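Local coordinates for RagB/SusD domain protein (Flavobacterium johnsoniae, PDB 5J90) that binds chitin, probably at the cell surface as a SusD-like outer membrane lipoprotein of a chitin utilization locus, at residues A[116-121]-A[170-175]; A[221-226]-A[345-350]; A[238-243]-A[330-335]. All blocks are in the same frame, centred on the assembly; numbering follows the deposited sequence.

Contact 1: residues A[116-121]-A[170-175]; sequences YALSLI and AELTKR
A117 and E171 stand where helical segments 116-121 and 170-175 draw together, their CA atoms 6.5 Å apart, the short axes approaching to 9.7 Å and running at 135°, nearer antiparallel. L172 carries the apolar contact. Its CG sits 3.9 Å from CB of A117, and its CD2 packs on the same methyl. The other branch, CD1, meets CD2 of L118 at 3.9 Å, the two leucines crossing at about a right angle, and faces CD1 of I121 tip to tip at 4.0 Å. E171 presses CB and CG on A117; CG is anti to the backbone N (chi1 179°), and the chain then bends at chi2. R175 grips OE2 of E171 side-on, NE at 2.8 Å on the anti lone pair of that oxygen and NH2 beside it, while NZ of K174 forms a salt bridge with OE1 of E171 at 3.2 Å, completing a three-charge network. An alanine at E171 would probably leave K174 without its carboxylate partner and the R175 guanidinium, though still paired through NH1 with E180, freer to turn. Helix 196-213 closes the apolar side, setting W199 on L118 and I121, F202 on I121, and V200 on L172, while helix 83-108 packs against Y116 and S119.

Contact 2: residues A[221-226]-A[345-350]; sequences LAKTEA and RGWNMG
K223 and W347 are the residues whose backbones come nearest, CA to CA 6.8 Å, where a turn of helix 219-231 meets the irregular segment 345-350 that follows helix 332-344. The indole of W347 fills the interface. K223 lies over one face of it: CG is anti to the backbone N (chi1 179°) and the chain stays extended as far as CE, with CB near CE2 and NE1 of W347, CG over the five-membered ring, and CD past its NE1-CD1 edge. CG of K223 stands 3.7 Å from the centroid of that ring, 14° off its normal, a CH-pi contact. The bend at chi4 then sets NZ, which forms a salt bridge with E227 on the next turn. On the benzene part of the indole, CB of A222 touches CH2 of W347 at 3.8 Å and CB of A226 touches CZ3 of W347 at 3.6 Å. The opposite face carries CB of R345, which holds the ring between two aliphatic groups. The tryptophan is presented by a Schellman motif that ends helix 332-344 at G346, where positive phi would bring any side chain up against the carbonyl O of R345. N348 then centres an inverse gamma turn, and its backbone N bonds to E227. M349, which closes that turn, bends at chi2 and chi3, its CE 3.7 Å from O of A226. M212 and V215 also pack on W347.

Contact 3: residues A[238-243]-A[330-335]; sequences LVNDDS and MNAAEA
The methyl of A332 is set against V239 and N240, at the start of the 3-10 turn, its CB 3.4 Å from O of V239 and 3.7 Å from OD1 of N240. S243 makes the direct polar link between the segments. Its OG is anti to the carbonyl carbon (chi1 -60°) and accepts the backbone N-H of A332 at 3.0 Å from N to OG, with an angle of 151° at the hydrogen. The same hydroxyl gives its own proton to O of N240, 2.9 Å away, an oxygen that S243 N also reaches from the same face of its plane. One hydroxyl thus ties the backbone at A332, by the start of helix 332-344, to the 3-10 turn 240-242. A water adds a second link: it donates to OD1 of N240 at 2.7 Å and accepts from N of A333 at 2.9 Å. The amide nitrogen of N240 bonds instead to the carbonyl O of A363 on helix 353-368. Both segments adjoin the small antiparallel sheet of strands 244-247 and 326-328, whose backbone pairing is carried on between F244 and M330; next to that pair, CA of S243 packs 3.4 Å from O of M330. The turn is braced from within by D242, whose OD2 accepts two successive amides. L238 N meets it at 2.9 Å through the anti lone pair, and V239 N comes from above the carboxylate plane, 50° out of it. The side chain of M330 runs onto F202, T205 and R209 of helix 196-213, while OD1 of N331 is held by Q367 of helix 353-368.

Contact 1 closes first along the chain, before either of the others opens; contact 3 then falls between the two segments of contact 2. Their centres lie about 19 to 23 Å apart and none touches another, the nearest atoms of contacts 2 and 3 being about 7 Å apart. Helix 196-213 connects all three, packing against L172 in contact 1, A226 in contact 2 and M330 in contact 3. Contacts 2 and 3 also share helix 332-344, which begins at contact 3 and ends at contact 2, and the chain leaving helix 219-231 leads on to the turn 238-243. Contact 1 pairs two helices close in sequence, whereas contacts 2 and 3 bring residues 221-243 against residues 330-350.

Contact 1: residues A[116-121]-A[170-175]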
loop_
_atom_site.group_PDB
_atom_site.type_symbol
_atom_site.label_atom_id
_atom_site.label_comp_id
_atom_site.label_asym_id
_atom_site.label_seq_id
_atom_site.Cartn_x
_atom_site.Cartn_y
_atom_site.Cartn_z
ATOM N N TYR A 116 -27.229 23.064 -3.868
ATOM C CA TYR A 116 -26.528 22.061 -3.072
ATOM C C TYR A 116 -25.808 21.075 -3.996
ATOM O O TYR A 116 -24.624 20.798 -3.823
ATOM C CB TYR A 116 -27.504 21.336 -2.146
ATOM C CG TYR A 116 -26.906 20.188 -1.357
ATOM C CD1 TYR A 116 -25.713 20.341 -0.655
ATOM C CD2 TYR A 116 -27.548 18.960 -1.294
ATOM C CE1 TYR A 116 -25.175 19.289 0.081
ATOM C CE2 TYR A 116 -27.022 17.906 -0.562
ATOM C CZ TYR A 116 -25.834 18.077 0.117
ATOM O OH TYR A 116 -25.304 17.028 0.843
ATOM N N ALA A 117 -26.524 20.545 -4.978
ATOM C CA ALA A 117 -25.932 19.624 -5.946
ATOM C C ALA A 117 -24.707 20.214 -6.644
ATOM O O ALA A 117 -23.662 19.565 -6.744
ATOM C CB ALA A 117 -26.971 19.203 -6.978
ATOM N N LEU A 118 -24.822 21.451 -7.119
ATOM C CA LEU A 118 -23.715 22.080 -7.820
ATOM C C LEU A 118 -22.527 22.266 -6.876
ATOM O O LEU A 118 -21.369 22.079 -7.278
ATOM C CB LEU A 118 -24.149 23.411 -8.454
ATOM C CG LEU A 118 -25.122 23.194 -9.614
ATOM C CD1 LEU A 118 -25.917 24.468 -9.905
ATOM C CD2 LEU A 118 -24.383 22.735 -10.867
ATOM N N SER A 119 -22.806 22.618 -5.621
ATOM C CA SER A 119 -21.734 22.789 -4.637
ATOM C C SER A 119 -20.999 21.472 -4.395
ATOM O O SER A 119 -19.780 21.481 -4.204
ATOM C CB SER A 119 -22.243 23.385 -3.312
ATOM O OG SER A 119 -22.913 22.429 -2.511
ATOM N N LEU A 120 -21.721 20.351 -4.429
ATOM C CA LEU A 120 -21.094 19.041 -4.231
ATOM C C LEU A 120 -20.133 18.695 -5.366
ATOM O O LEU A 120 -19.046 18.156 -5.140
ATOM C CB LEU A 120 -22.148 17.942 -4.082
ATOM C CG LEU A 120 -22.949 17.951 -2.777
ATOM C CD1 LEU A 120 -24.025 16.879 -2.823
ATOM C CD2 LEU A 120 -22.019 17.748 -1.579
ATOM N N ILE A 121 -20.531 18.988 -6.600
ATOM C CA ILE A 121 -19.662 18.714 -7.736
ATOM C C ILE A 121 -18.378 19.538 -7.645
ATOM O O ILE A 121 -17.272 19.016 -7.821
ATOM C CB ILE A 121 -20.387 18.957 -9.077
ATOM C CG1 ILE A 121 -21.620 18.055 -9.167
ATOM C CG2 ILE A 121 -19.446 18.708 -10.249
ATOM C CD1 ILE A 121 -22.533 18.378 -10.366
ATOM N N ALA A 170 -28.233 12.707 -9.276
ATOM C CA ALA A 170 -29.659 12.390 -9.169
ATOM C C ALA A 170 -30.495 13.663 -9.107
ATOM O O ALA A 170 -31.517 13.770 -9.786
ATOM C CB ALA A 170 -29.914 11.525 -7.952
ATOM N N GLU A 171 -30.056 14.634 -8.315
ATOM C CA GLU A 171 -30.810 15.873 -8.133
ATOM C C GLU A 171 -30.910 16.669 -9.431
ATOM O O GLU A 171 -32.004 17.096 -9.830
ATOM C CB GLU A 171 -30.190 16.732 -7.025
ATOM C CG GLU A 171 -30.906 18.059 -6.795
ATOM C CD GLU A 171 -32.312 17.890 -6.246
ATOM O OE1 GLU A 171 -32.535 16.946 -5.460
ATOM O OE2 GLU A 171 -33.193 18.705 -6.596
ATOM N N LEU A 172 -29.784 16.874 -10.104
ATOM C CA LEU A 172 -29.806 17.663 -11.334
ATOM C C LEU A 172 -30.517 16.931 -12.471
ATOM O O LEU A 172 -31.204 17.556 -13.284
ATOM C CB LEU A 172 -28.399 18.073 -11.758
ATOM C CG LEU A 172 -27.698 19.028 -10.793
ATOM C CD1 LEU A 172 -26.301 19.328 -11.301
ATOM C CD2 LEU A 172 -28.502 20.320 -10.595
ATOM N N THR A 173 -30.359 15.613 -12.540
ATOM C CA THR A 173 -31.014 14.830 -13.584
ATOM C C THR A 173 -32.532 14.899 -13.420
ATOM O O THR A 173 -33.261 15.008 -14.409
ATOM C CB THR A 173 -30.526 13.372 -13.596
ATOM O OG1 THR A 173 -29.130 13.352 -13.928
ATOM C CG2 THR A 173 -31.294 12.569 -14.631
ATOM N N LYS A 174 -33.000 14.864 -12.178
ATOM C CA LYS A 174 -34.426 15.029 -11.885
ATOM C C LYS A 174 -34.956 16.346 -12.464
ATOM O O LYS A 174 -36.002 16.378 -13.130
ATOM C CB LYS A 174 -34.649 14.986 -10.371
ATOM C CG LYS A 174 -36.073 15.253 -9.926
ATOM C CD LYS A 174 -36.180 15.194 -8.410
ATOM C CE LYS A 174 -35.457 16.363 -7.760
ATOM N NZ LYS A 174 -35.571 16.326 -6.270
ATOM N N ARG A 175 -34.223 17.431 -12.235
ATOM C CA ARG A 175 -34.640 18.742 -12.720
ATOM C C ARG A 175 -34.583 18.843 -14.238
ATOM O O ARG A 175 -35.459 19.448 -14.860
ATOM C CB ARG A 175 -33.810 19.837 -12.050
ATOM C CG ARG A 175 -34.088 19.914 -10.561
ATOM C CD ARG A 175 -33.146 20.854 -9.834
ATOM N NE ARG A 175 -33.379 20.788 -8.399
ATOM C CZ ARG A 175 -34.058 21.692 -7.699
ATOM N NH1 ARG A 175 -34.552 22.771 -8.296
ATOM N NH2 ARG A 175 -34.219 21.520 -6.396
#

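Contact 2: residues A[221-226]-A[345-350]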
loop_
_atom_site.group_PDB
_atom_site.type_symbol
_atom_site.label_atom_id
_atom_site.label_comp_id
_atom_site.label_asym_id
_atom_site.label_seq_id
_atom_site.Cartn_x
_atom_site.Cartn_y
_atom_site.Cartn_z
ATOM N N LEU A 221 -14.509 -1.784 -6.851
ATOM C CA LEU A 221 -15.199 -0.503 -6.743
ATOM C C LEU A 221 -14.855 0.395 -7.924
ATOM O O LEU A 221 -15.711 1.126 -8.418
ATOM C CB LEU A 221 -14.844 0.204 -5.437
ATOM C CG LEU A 221 -15.596 1.517 -5.182
ATOM C CD1 LEU A 221 -17.098 1.273 -5.134
ATOM C CD2 LEU A 221 -15.119 2.164 -3.884
ATOM N N ALA A 222 -13.607 0.333 -8.374
ATOM C CA ALA A 222 -13.200 1.058 -9.575
ATOM C C ALA A 222 -14.093 0.712 -10.752
ATOM O O ALA A 222 -14.624 1.596 -11.435
ATOM C CB ALA A 222 -11.743 0.759 -9.902
ATOM N N LYS A 223 -14.293 -0.583 -10.973
ATOM C CA LYS A 223 -15.127 -1.019 -12.083
ATOM C C LYS A 223 -16.570 -0.545 -11.927
ATOM O O LYS A 223 -17.177 -0.039 -12.882
ATOM C CB LYS A 223 -15.066 -2.536 -12.211
ATOM C CG LYS A 223 -15.929 -3.094 -13.332
ATOM C CD LYS A 223 -15.739 -4.618 -13.412
ATOM C CE LYS A 223 -16.611 -5.252 -14.495
ATOM N NZ LYS A 223 -18.057 -5.102 -14.195
ATOM N N THR A 224 -17.105 -0.698 -10.722
ATOM C CA THR A 224 -18.472 -0.293 -10.446
ATOM C C THR A 224 -18.673 1.200 -10.732
ATOM O O THR A 224 -19.608 1.599 -11.436
ATOM C CB THR A 224 -18.861 -0.621 -8.997
ATOM O OG1 THR A 224 -18.859 -2.049 -8.822
ATOM C CG2 THR A 224 -20.232 -0.058 -8.676
ATOM N N GLU A 225 -17.788 2.031 -10.198
ATOM C CA GLU A 225 -17.955 3.472 -10.349
ATOM C C GLU A 225 -17.644 3.936 -11.777
ATOM O O GLU A 225 -18.317 4.823 -12.299
ATOM C CB GLU A 225 -17.114 4.221 -9.308
ATOM C CG GLU A 225 -17.582 3.982 -7.872
ATOM C CD GLU A 225 -18.939 4.591 -7.548
ATOM O OE1 GLU A 225 -19.417 5.460 -8.297
ATOM O OE2 GLU A 225 -19.527 4.215 -6.508
ATOM N N ALA A 226 -16.672 3.306 -12.431
ATOM C CA ALA A 226 -16.345 3.670 -13.816
ATOM C C ALA A 226 -17.504 3.330 -14.748
ATOM O O ALA A 226 -17.895 4.114 -15.615
ATOM C CB ALA A 226 -15.087 2.952 -14.276
ATOM N N ARG A 345 -9.155 -2.899 -19.623
ATOM C CA ARG A 345 -9.500 -3.689 -18.450
ATOM C C ARG A 345 -10.769 -4.522 -18.633
ATOM O O ARG A 345 -11.169 -5.266 -17.739
ATOM C CB ARG A 345 -9.614 -2.777 -17.219
ATOM C CG ARG A 345 -8.304 -2.059 -16.920
ATOM C CD ARG A 345 -8.384 -1.185 -15.663
ATOM N NE ARG A 345 -7.121 -0.478 -15.472
ATOM C CZ ARG A 345 -6.025 -1.034 -14.963
ATOM N NH1 ARG A 345 -6.034 -2.296 -14.556
ATOM N NH2 ARG A 345 -4.913 -0.334 -14.865
ATOM N N GLY A 346 -11.397 -4.410 -19.802
ATOM C CA GLY A 346 -12.586 -5.197 -20.097
ATOM C C GLY A 346 -13.890 -4.591 -19.605
ATOM O O GLY A 346 -14.921 -5.259 -19.554
ATOM N N TRP A 347 -13.857 -3.313 -19.234
ATOM C CA TRP A 347 -15.035 -2.661 -18.673
ATOM C C TRP A 347 -15.969 -2.094 -19.742
ATOM O O TRP A 347 -15.556 -1.884 -20.885
ATOM C CB TRP A 347 -14.608 -1.530 -17.736
ATOM C CG TRP A 347 -13.770 -1.958 -16.571
ATOM C CD1 TRP A 347 -13.503 -3.234 -16.153
ATOM C CD2 TRP A 347 -13.085 -1.088 -15.668
ATOM N NE1 TRP A 347 -12.700 -3.207 -15.034
ATOM C CE2 TRP A 347 -12.427 -1.901 -14.720
ATOM C CE3 TRP A 347 -12.968 0.305 -15.565
ATOM C CZ2 TRP A 347 -11.658 -1.364 -13.685
ATOM C CZ3 TRP A 347 -12.205 0.833 -14.528
ATOM C CH2 TRP A 347 -11.556 0.001 -13.614
ATOM N N ASN A 348 -17.209 -1.819 -19.355
ATOM C CA ASN A 348 -18.224 -1.328 -20.289
ATOM C C ASN A 348 -18.064 0.157 -20.563
ATOM O O ASN A 348 -18.710 0.988 -19.910
ATOM C CB ASN A 348 -19.629 -1.583 -19.745
ATOM C CG ASN A 348 -19.993 -3.042 -19.724
ATOM O OD1 ASN A 348 -19.374 -3.859 -20.406
ATOM N ND2 ASN A 348 -21.020 -3.380 -18.951
ATOM N N MET A 349 -17.221 0.476 -21.540
ATOM C CA MET A 349 -16.807 1.856 -21.780
ATOM C C MET A 349 -17.346 2.461 -23.073
ATOM O O MET A 349 -17.246 3.662 -23.268
ATOM C CB MET A 349 -15.276 1.954 -21.790
ATOM C CG MET A 349 -14.617 1.617 -20.457
ATOM S SD MET A 349 -14.853 2.902 -19.189
ATOM C CE MET A 349 -16.128 2.166 -18.162
ATOM N N GLY A 350 -17.903 1.644 -23.963
ATOM C CA GLY A 350 -18.323 2.134 -25.267
ATOM C C GLY A 350 -17.106 2.329 -26.149
ATOM O O GLY A 350 -16.440 3.366 -26.100
#

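Contact 3: residues A[238-243]-A[330-335]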
loop_
_atom_site.group_PDB
_atom_site.type_symbol
_atom_site.label_atom_id
_atom_site.label_comp_id
_atom_site.label_asym_id
_atom_site.label_seq_id
_atom_site.Cartn_x
_atom_site.Cartn_y
_atom_site.Cartn_z
ATOM N N LEU A 238 -17.683 14.157 -24.458
ATOM C CA LEU A 238 -17.492 13.653 -25.820
ATOM C C LEU A 238 -16.864 14.677 -26.756
ATOM O O LEU A 238 -16.107 14.322 -27.648
ATOM C CB LEU A 238 -18.820 13.198 -26.427
ATOM C CG LEU A 238 -19.447 11.929 -25.867
ATOM C CD1 LEU A 238 -20.693 11.613 -26.676
ATOM C CD2 LEU A 238 -18.456 10.785 -25.939
ATOM N N VAL A 239 -17.201 15.947 -26.564
ATOM C CA VAL A 239 -16.698 17.000 -27.437
ATOM C C VAL A 239 -16.039 18.063 -26.583
ATOM O O VAL A 239 -16.273 18.127 -25.367
ATOM C CB VAL A 239 -17.811 17.629 -28.317
ATOM C CG1 VAL A 239 -18.426 16.575 -29.235
ATOM C CG2 VAL A 239 -18.875 18.296 -27.459
ATOM N N ASN A 240 -15.221 18.902 -27.208
ATOM C CA ASN A 240 -14.419 19.843 -26.449
ATOM C C ASN A 240 -15.231 20.882 -25.672
ATOM O O ASN A 240 -14.782 21.350 -24.625
ATOM C CB ASN A 240 -13.310 20.451 -27.314
ATOM C CG ASN A 240 -12.241 19.432 -27.653
ATOM O OD1 ASN A 240 -11.877 18.609 -26.804
ATOM N ND2 ASN A 240 -11.745 19.453 -28.883
ATOM N N ASP A 241 -16.434 21.204 -26.141
ATOM C CA ASP A 241 -17.318 22.098 -25.395
ATOM C C ASP A 241 -17.786 21.480 -24.073
ATOM O O ASP A 241 -18.321 22.176 -23.208
ATOM C CB ASP A 241 -18.537 22.505 -26.235
ATOM C CG ASP A 241 -18.202 23.532 -27.306
ATOM O OD1 ASP A 241 -17.096 24.107 -27.269
ATOM O OD2 ASP A 241 -19.061 23.768 -28.181
ATOM N N ASP A 242 -17.592 20.169 -23.923
ATOM C CA ASP A 242 -17.944 19.482 -22.676
ATOM C C ASP A 242 -16.884 19.654 -21.585
ATOM O O ASP A 242 -17.131 19.302 -20.420
ATOM C CB ASP A 242 -18.148 17.976 -22.907
ATOM C CG ASP A 242 -19.306 17.658 -23.836
ATOM O OD1 ASP A 242 -20.259 18.465 -23.941
ATOM O OD2 ASP A 242 -19.256 16.557 -24.429
ATOM N N SER A 243 -15.712 20.164 -21.955
ATOM C CA SER A 243 -14.588 20.273 -21.023
ATOM C C SER A 243 -14.918 21.153 -19.824
ATOM O O SER A 243 -15.700 22.100 -19.925
ATOM C CB SER A 243 -13.354 20.836 -21.730
ATOM O OG SER A 243 -12.939 20.003 -22.801
ATOM N N MET A 330 -10.326 19.922 -16.727
ATOM C CA MET A 330 -10.553 18.562 -17.227
ATOM C C MET A 330 -11.011 18.633 -18.683
ATOM O O MET A 330 -12.121 19.092 -18.967
ATOM C CB MET A 330 -11.583 17.822 -16.376
ATOM C CG MET A 330 -11.818 16.378 -16.822
ATOM S SD MET A 330 -13.131 15.544 -15.897
ATOM C CE MET A 330 -12.312 15.230 -14.349
ATOM N N ASN A 331 -10.155 18.184 -19.594
ATOM C CA ASN A 331 -10.467 18.210 -21.020
ATOM C C ASN A 331 -11.246 16.990 -21.473
ATOM O O ASN A 331 -11.093 15.907 -20.909
ATOM C CB ASN A 331 -9.187 18.245 -21.851
ATOM C CG ASN A 331 -8.324 19.445 -21.564
ATOM O OD1 ASN A 331 -8.817 20.567 -21.429
ATOM N ND2 ASN A 331 -7.020 19.222 -21.501
ATOM N N ALA A 332 -12.045 17.144 -22.523
ATOM C CA ALA A 332 -12.725 16.003 -23.108
ATOM C C ALA A 332 -11.755 14.872 -23.475
ATOM O O ALA A 332 -12.110 13.697 -23.366
ATOM C CB ALA A 332 -13.540 16.448 -24.327
ATOM N N ALA A 333 -10.542 15.207 -23.903
ATOM C CA ALA A 333 -9.573 14.170 -24.267
ATOM C C ALA A 333 -9.360 13.169 -23.131
ATOM O O ALA A 333 -9.270 11.962 -23.370
ATOM C CB ALA A 333 -8.246 14.782 -24.689
ATOM N N GLU A 334 -9.305 13.666 -21.898
ATOM C CA GLU A 334 -9.110 12.798 -20.743
ATOM C C GLU A 334 -10.214 11.752 -20.638
ATOM O O GLU A 334 -9.952 10.613 -20.264
ATOM C CB GLU A 334 -9.061 13.615 -19.448
ATOM C CG GLU A 334 -8.905 12.719 -18.215
ATOM C CD GLU A 334 -8.785 13.462 -16.900
ATOM O OE1 GLU A 334 -8.510 14.683 -16.900
ATOM O OE2 GLU A 334 -8.960 12.803 -15.851
ATOM N N ALA A 335 -11.451 12.128 -20.951
ATOM C CA ALA A 335 -12.546 11.165 -20.902
ATOM C C ALA A 335 -12.311 9.999 -21.871
ATOM O O ALA A 335 -12.597 8.842 -21.537
ATOM C CB ALA A 335 -13.871 11.852 -21.183
HETATM O O HOH W 1 -9.740 17.617 -25.387
#